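Local coordinates for protein retinol dehydratase (Spodoptera frugiperda, PDB 1FMJ) that binds retinol and adenosine 3',5'-diphosphate and, as a sulfotransferase relative, probably dehydrates retinol, at residues K41-Y46 with V231-A236; W214-F217 with L221-L224. One frame throughout, in Å; residues are numbered along the deposited sequence.

Contact 1. Residues K41-Y46 with V231-A236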
loop_
_atom_site.group_PDB
_atom_site.type_symbol
_atom_site.label_atom_id
_atom_site.label_comp_id
_atom_site.label_asym_id
_atom_site.label_seq_id
_atom_site.Cartn_x
_atom_site.Cartn_y
_atom_site.Cartn_z
ATOM N N LYS A 41 11.956 15.272 2.266
ATOM C CA LYS A 41 11.664 14.293 3.306
ATOM C C LYS A 41 12.367 12.955 3.028
ATOM O O LYS A 41 12.372 12.058 3.866
ATOM C CB LYS A 41 10.154 14.088 3.419
ATOM C CG LYS A 41 9.411 15.339 3.844
ATOM C CD LYS A 41 7.899 15.140 3.822
ATOM C CE LYS A 41 7.178 16.436 4.175
ATOM N NZ LYS A 41 5.694 16.276 4.273
ATOM N N GLY A 42 12.965 12.831 1.848
ATOM C CA GLY A 42 13.673 11.608 1.501
ATOM C C GLY A 42 12.818 10.351 1.475
ATOM O O GLY A 42 13.179 9.335 2.069
ATOM N N TYR A 43 11.684 10.413 0.787
ATOM C CA TYR A 43 10.806 9.254 0.681
ATOM C C TYR A 43 11.510 8.178 -0.129
ATOM O O TYR A 43 12.021 8.434 -1.225
ATOM C CB TYR A 43 9.477 9.621 0.001
ATOM C CG TYR A 43 8.486 10.350 0.895
ATOM C CD1 TYR A 43 8.123 11.669 0.635
ATOM C CD2 TYR A 43 7.886 9.704 1.980
ATOM C CE1 TYR A 43 7.177 12.336 1.431
ATOM C CE2 TYR A 43 6.941 10.359 2.782
ATOM C CZ TYR A 43 6.595 11.673 2.499
ATOM O OH TYR A 43 5.679 12.330 3.279
ATOM N N MET A 44 11.554 6.972 0.429
ATOM C CA MET A 44 12.183 5.851 -0.238
ATOM C C MET A 44 11.355 5.398 -1.444
ATOM O O MET A 44 10.256 4.866 -1.283
ATOM C CB MET A 44 12.343 4.693 0.748
ATOM C CG MET A 44 13.443 4.883 1.776
ATOM S SD MET A 44 15.076 4.876 1.022
ATOM C CE MET A 44 15.485 3.119 1.087
ATOM N N VAL A 45 11.871 5.611 -2.652
ATOM C CA VAL A 45 11.143 5.172 -3.834
ATOM C C VAL A 45 12.026 4.317 -4.719
ATOM O O VAL A 45 13.227 4.572 -4.862
ATOM C CB VAL A 45 10.573 6.372 -4.670
ATOM C CG1 VAL A 45 9.649 7.221 -3.804
ATOM C CG2 VAL A 45 11.693 7.220 -5.231
ATOM N N TYR A 46 11.434 3.272 -5.290
ATOM C CA TYR A 46 12.171 2.395 -6.186
ATOM C C TYR A 46 12.623 3.272 -7.351
ATOM O O TYR A 46 11.833 4.048 -7.887
ATOM C CB TYR A 46 11.268 1.256 -6.671
ATOM C CG TYR A 46 11.159 0.112 -5.680
ATOM C CD1 TYR A 46 9.945 -0.201 -5.072
ATOM C CD2 TYR A 46 12.270 -0.661 -5.365
ATOM C CE1 TYR A 46 9.844 -1.261 -4.171
ATOM C CE2 TYR A 46 12.183 -1.722 -4.471
ATOM C CZ TYR A 46 10.968 -2.017 -3.880
ATOM O OH TYR A 46 10.886 -3.074 -3.012
ATOM N N VAL A 231 2.135 9.432 6.943
ATOM C CA VAL A 231 0.891 9.579 7.697
ATOM C C VAL A 231 0.552 11.036 7.996
ATOM O O VAL A 231 -0.589 11.461 7.826
ATOM C CB VAL A 231 0.961 8.846 9.043
ATOM C CG1 VAL A 231 -0.337 9.070 9.834
ATOM C CG2 VAL A 231 1.198 7.354 8.817
ATOM N N LYS A 232 1.537 11.797 8.463
ATOM C CA LYS A 232 1.296 13.194 8.808
ATOM C C LYS A 232 0.735 14.029 7.658
ATOM O O LYS A 232 -0.121 14.878 7.870
ATOM C CB LYS A 232 2.575 13.830 9.364
ATOM C CG LYS A 232 2.981 13.231 10.703
ATOM C CD LYS A 232 4.065 14.029 11.388
ATOM C CE LYS A 232 4.317 13.478 12.776
ATOM N NZ LYS A 232 5.246 14.341 13.530
ATOM N N GLU A 233 1.208 13.782 6.444
ATOM C CA GLU A 233 0.723 14.528 5.287
ATOM C C GLU A 233 -0.770 14.344 5.074
ATOM O O GLU A 233 -1.468 15.276 4.682
ATOM C CB GLU A 233 1.461 14.099 4.026
ATOM C CG GLU A 233 2.798 14.774 3.834
ATOM C CD GLU A 233 3.382 14.471 2.473
ATOM O OE1 GLU A 233 2.582 14.299 1.530
ATOM O OE2 GLU A 233 4.628 14.415 2.339
ATOM N N ALA A 234 -1.260 13.134 5.325
ATOM C CA ALA A 234 -2.679 12.851 5.156
ATOM C C ALA A 234 -3.435 13.360 6.364
ATOM O O ALA A 234 -4.543 13.880 6.243
ATOM C CB ALA A 234 -2.906 11.358 4.999
ATOM N N TRP A 235 -2.823 13.201 7.531
ATOM C CA TRP A 235 -3.423 13.637 8.781
ATOM C C TRP A 235 -3.665 15.145 8.773
ATOM O O TRP A 235 -4.647 15.619 9.331
ATOM C CB TRP A 235 -2.518 13.258 9.950
ATOM C CG TRP A 235 -3.075 13.626 11.299
ATOM C CD1 TRP A 235 -2.645 14.633 12.112
ATOM C CD2 TRP A 235 -4.156 12.987 11.989
ATOM N NE1 TRP A 235 -3.386 14.658 13.267
ATOM C CE2 TRP A 235 -4.322 13.660 13.220
ATOM C CE3 TRP A 235 -5.000 11.913 11.688
ATOM C CZ2 TRP A 235 -5.296 13.294 14.151
ATOM C CZ3 TRP A 235 -5.975 11.547 12.619
ATOM C CH2 TRP A 235 -6.113 12.237 13.833
ATOM N N ALA A 236 -2.768 15.884 8.129
ATOM C CA ALA A 236 -2.890 17.337 8.047
ATOM C C ALA A 236 -4.055 17.752 7.146
ATOM O O ALA A 236 -4.597 18.845 7.290
ATOM C CB ALA A 236 -1.584 17.943 7.529
#
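Lys41 and Tyr43 both direct their polar ends to a single carboxylate oxygen, OE2 of Glu233. The charged part is a salt bridge, with Lys41 NZ 2.9 Å from Glu233 OE2. From CG onward the lysine side chain runs straight, each torsion within about 5° of 180°, and this length suits the wide separation of the backbones, the CA atoms of Lys41 and Glu233 being 11.1 Å apart. Glu233 is likewise extended and comes from the opposite direction. The amine meets OE2 on its anti side, 30° out of the carboxylate plane.

The neutral part is a short hydrogen bond, 2.5 Å from the donor Tyr43 OH to Glu233 OE2. The hydroxyl approaches from above the carboxylate plane, on the face opposite to the lysine, so OE2 is gripped from two sides. The tyrosine ring stands 78° to the carboxylate and has OE2 at its edge, in its own plane; a phenol suits this buried place because its ring can pack while its tip still donates. Two donors, one of them charged, would favour an ionised Glu233, and the other oxygen, OE1, accepts from Ser168 N.

Between the two donors, Gly42 takes a positive phi, a conformation that glycine adopts easily, at the first position of a G1 beta bulge in which it and Tyr43 lie opposite Leu38.

The contact ties strand 43-46, an edge of the small antiparallel sheet, to helix 227-235. On that helix, Val231 and Ala234 pack against strands 179-184 and 243-247 of the parallel sheet, while Tyr43 also rests on Pro166 and Ser168.

Contact 2. Residues W214-F217 with L221-L224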
loop_
_atom_site.group_PDB
_atom_site.type_symbol
_atom_site.label_atom_id
_atom_site.label_comp_id
_atom_site.label_asym_id
_atom_site.label_seq_id
_atom_site.Cartn_x
_atom_site.Cartn_y
_atom_site.Cartn_z
ATOM N N TRP A 214 12.917 -4.370 10.853
ATOM C CA TRP A 214 12.485 -3.284 11.732
ATOM C C TRP A 214 13.478 -2.130 11.781
ATOM O O TRP A 214 13.078 -0.966 11.826
ATOM C CB TRP A 214 12.246 -3.807 13.147
ATOM C CG TRP A 214 12.170 -2.713 14.184
ATOM C CD1 TRP A 214 13.108 -2.416 15.133
ATOM C CD2 TRP A 214 11.102 -1.779 14.372
ATOM N NE1 TRP A 214 12.687 -1.358 15.902
ATOM C CE2 TRP A 214 11.458 -0.948 15.457
ATOM C CE3 TRP A 214 9.873 -1.563 13.727
ATOM C CZ2 TRP A 214 10.631 0.083 15.916
ATOM C CZ3 TRP A 214 9.052 -0.539 14.180
ATOM C CH2 TRP A 214 9.436 0.273 15.266
ATOM N N GLU A 215 14.767 -2.447 11.795
ATOM C CA GLU A 215 15.795 -1.410 11.816
ATOM C C GLU A 215 15.624 -0.522 10.589
ATOM O O GLU A 215 15.642 0.704 10.673
ATOM C CB GLU A 215 17.194 -2.028 11.774
ATOM C CG GLU A 215 17.601 -2.815 13.013
ATOM C CD GLU A 215 17.616 -1.963 14.272
ATOM O OE1 GLU A 215 17.880 -0.742 14.160
ATOM O OE2 GLU A 215 17.375 -2.522 15.371
ATOM N N MET A 216 15.463 -1.173 9.444
ATOM C CA MET A 216 15.305 -0.502 8.165
ATOM C C MET A 216 14.023 0.309 8.130
ATOM O O MET A 216 14.037 1.503 7.813
ATOM C CB MET A 216 15.313 -1.556 7.050
ATOM C CG MET A 216 14.973 -1.058 5.650
ATOM S SD MET A 216 15.337 -2.329 4.381
ATOM C CE MET A 216 14.582 -3.815 5.122
ATOM N N PHE A 217 12.917 -0.337 8.484
ATOM C CA PHE A 217 11.615 0.314 8.476
ATOM C C PHE A 217 11.467 1.541 9.373
ATOM O O PHE A 217 10.902 2.542 8.940
ATOM C CB PHE A 217 10.524 -0.684 8.842
ATOM C CG PHE A 217 9.157 -0.080 8.904
ATOM C CD1 PHE A 217 8.418 0.125 7.742
ATOM C CD2 PHE A 217 8.599 0.280 10.119
ATOM C CE1 PHE A 217 7.141 0.676 7.795
ATOM C CE2 PHE A 217 7.316 0.835 10.181
ATOM C CZ PHE A 217 6.592 1.031 9.016
ATOM N N LEU A 221 14.168 3.575 5.931
ATOM C CA LEU A 221 14.942 2.970 4.851
ATOM C C LEU A 221 14.196 1.865 4.108
ATOM O O LEU A 221 14.795 1.077 3.375
ATOM C CB LEU A 221 16.289 2.463 5.384
ATOM C CG LEU A 221 17.230 3.633 5.710
ATOM C CD1 LEU A 221 18.516 3.139 6.343
ATOM C CD2 LEU A 221 17.515 4.411 4.429
ATOM N N TYR A 222 12.889 1.781 4.316
ATOM C CA TYR A 222 12.111 0.800 3.577
ATOM C C TYR A 222 11.195 1.560 2.633
ATOM O O TYR A 222 11.052 2.784 2.729
ATOM C CB TYR A 222 11.287 -0.120 4.484
ATOM C CG TYR A 222 10.663 -1.267 3.702
ATOM C CD1 TYR A 222 11.461 -2.191 3.019
ATOM C CD2 TYR A 222 9.284 -1.382 3.585
ATOM C CE1 TYR A 222 10.882 -3.202 2.228
ATOM C CE2 TYR A 222 8.699 -2.374 2.807
ATOM C CZ TYR A 222 9.496 -3.278 2.130
ATOM O OH TYR A 222 8.903 -4.235 1.345
ATOM N N THR A 223 10.592 0.824 1.714
ATOM C CA THR A 223 9.708 1.382 0.695
ATOM C C THR A 223 8.677 2.409 1.177
ATOM O O THR A 223 7.861 2.142 2.055
ATOM C CB THR A 223 8.982 0.239 -0.057
ATOM O OG1 THR A 223 9.952 -0.736 -0.474
ATOM C CG2 THR A 223 8.253 0.778 -1.291
ATOM N N LEU A 224 8.751 3.588 0.567
ATOM C CA LEU A 224 7.877 4.725 0.830
ATOM C C LEU A 224 7.844 5.328 2.230
ATOM O O LEU A 224 6.938 6.099 2.552
ATOM C CB LEU A 224 6.459 4.426 0.320
ATOM C CG LEU A 224 6.407 4.373 -1.220
ATOM C CD1 LEU A 224 5.022 4.014 -1.686
ATOM C CD2 LEU A 224 6.823 5.729 -1.811
#
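Met216 lies beside the ring of Tyr222 in a Met-aromatic contact at the end of helix 210-218, where the chain turns into the loop that follows. Its SD is 5.5 Å from the centroid of the Tyr222 ring, at the edge of the ring. The Met216 side chain is stretched as far as SD, with CG anti to the backbone N (chi1 172°), then bends at its last torsion (47°), which sets CE 4.1 Å from Tyr222 CD1. A long, flexible thioether suits such an oblique crossing.

One backbone bond closes the turn, Leu221 N donating to Met216 O at 2.8 Å, five residues back, as in a pi-turn.

The remaining contacts are apolar. Met216 CG packs on Leu221 CB and on Tyr222 CB, and Phe217 offers its ring edge to the same Tyr222 CB. Exchanging Met216 for an alanine would probably open a gap beside Tyr222 and leave its ring edge without the sulfur. The Phe217 ring also packs on Val190 and Ala191 of helix 187-200 and on Trp334, as befits a large apolar residue in a buried place.

The carbonyl Leu221 O, buried without a polar partner, has Met216 CG 3.1 Å away, and Thr223 OG1 sits 3.6 Å above the plane of the Tyr222 ring, over its centre.

How the contacts relate
From the N terminus the chain passes strand 13-14 and helix 18-24, then strands 35-38 and 43-46, which complete the small antiparallel sheet with 13-14, and goes on through most of the parallel sheet and its helices. Helix 210-218 follows, and contact 2 closes the short turn at its end. After the loop through 221-224 comes helix 227-235, where contact 1 closes the long loop begun at 41-46; contact 2 is therefore nested inside contact 1. They meet directly: Met44 O lies 2.7 Å from Leu224 N, a probable hydrogen bond, and Met44 packs on Leu221 and Tyr222. Strand 43-46 is thus joined to both the loop between the two helices and the helix after it.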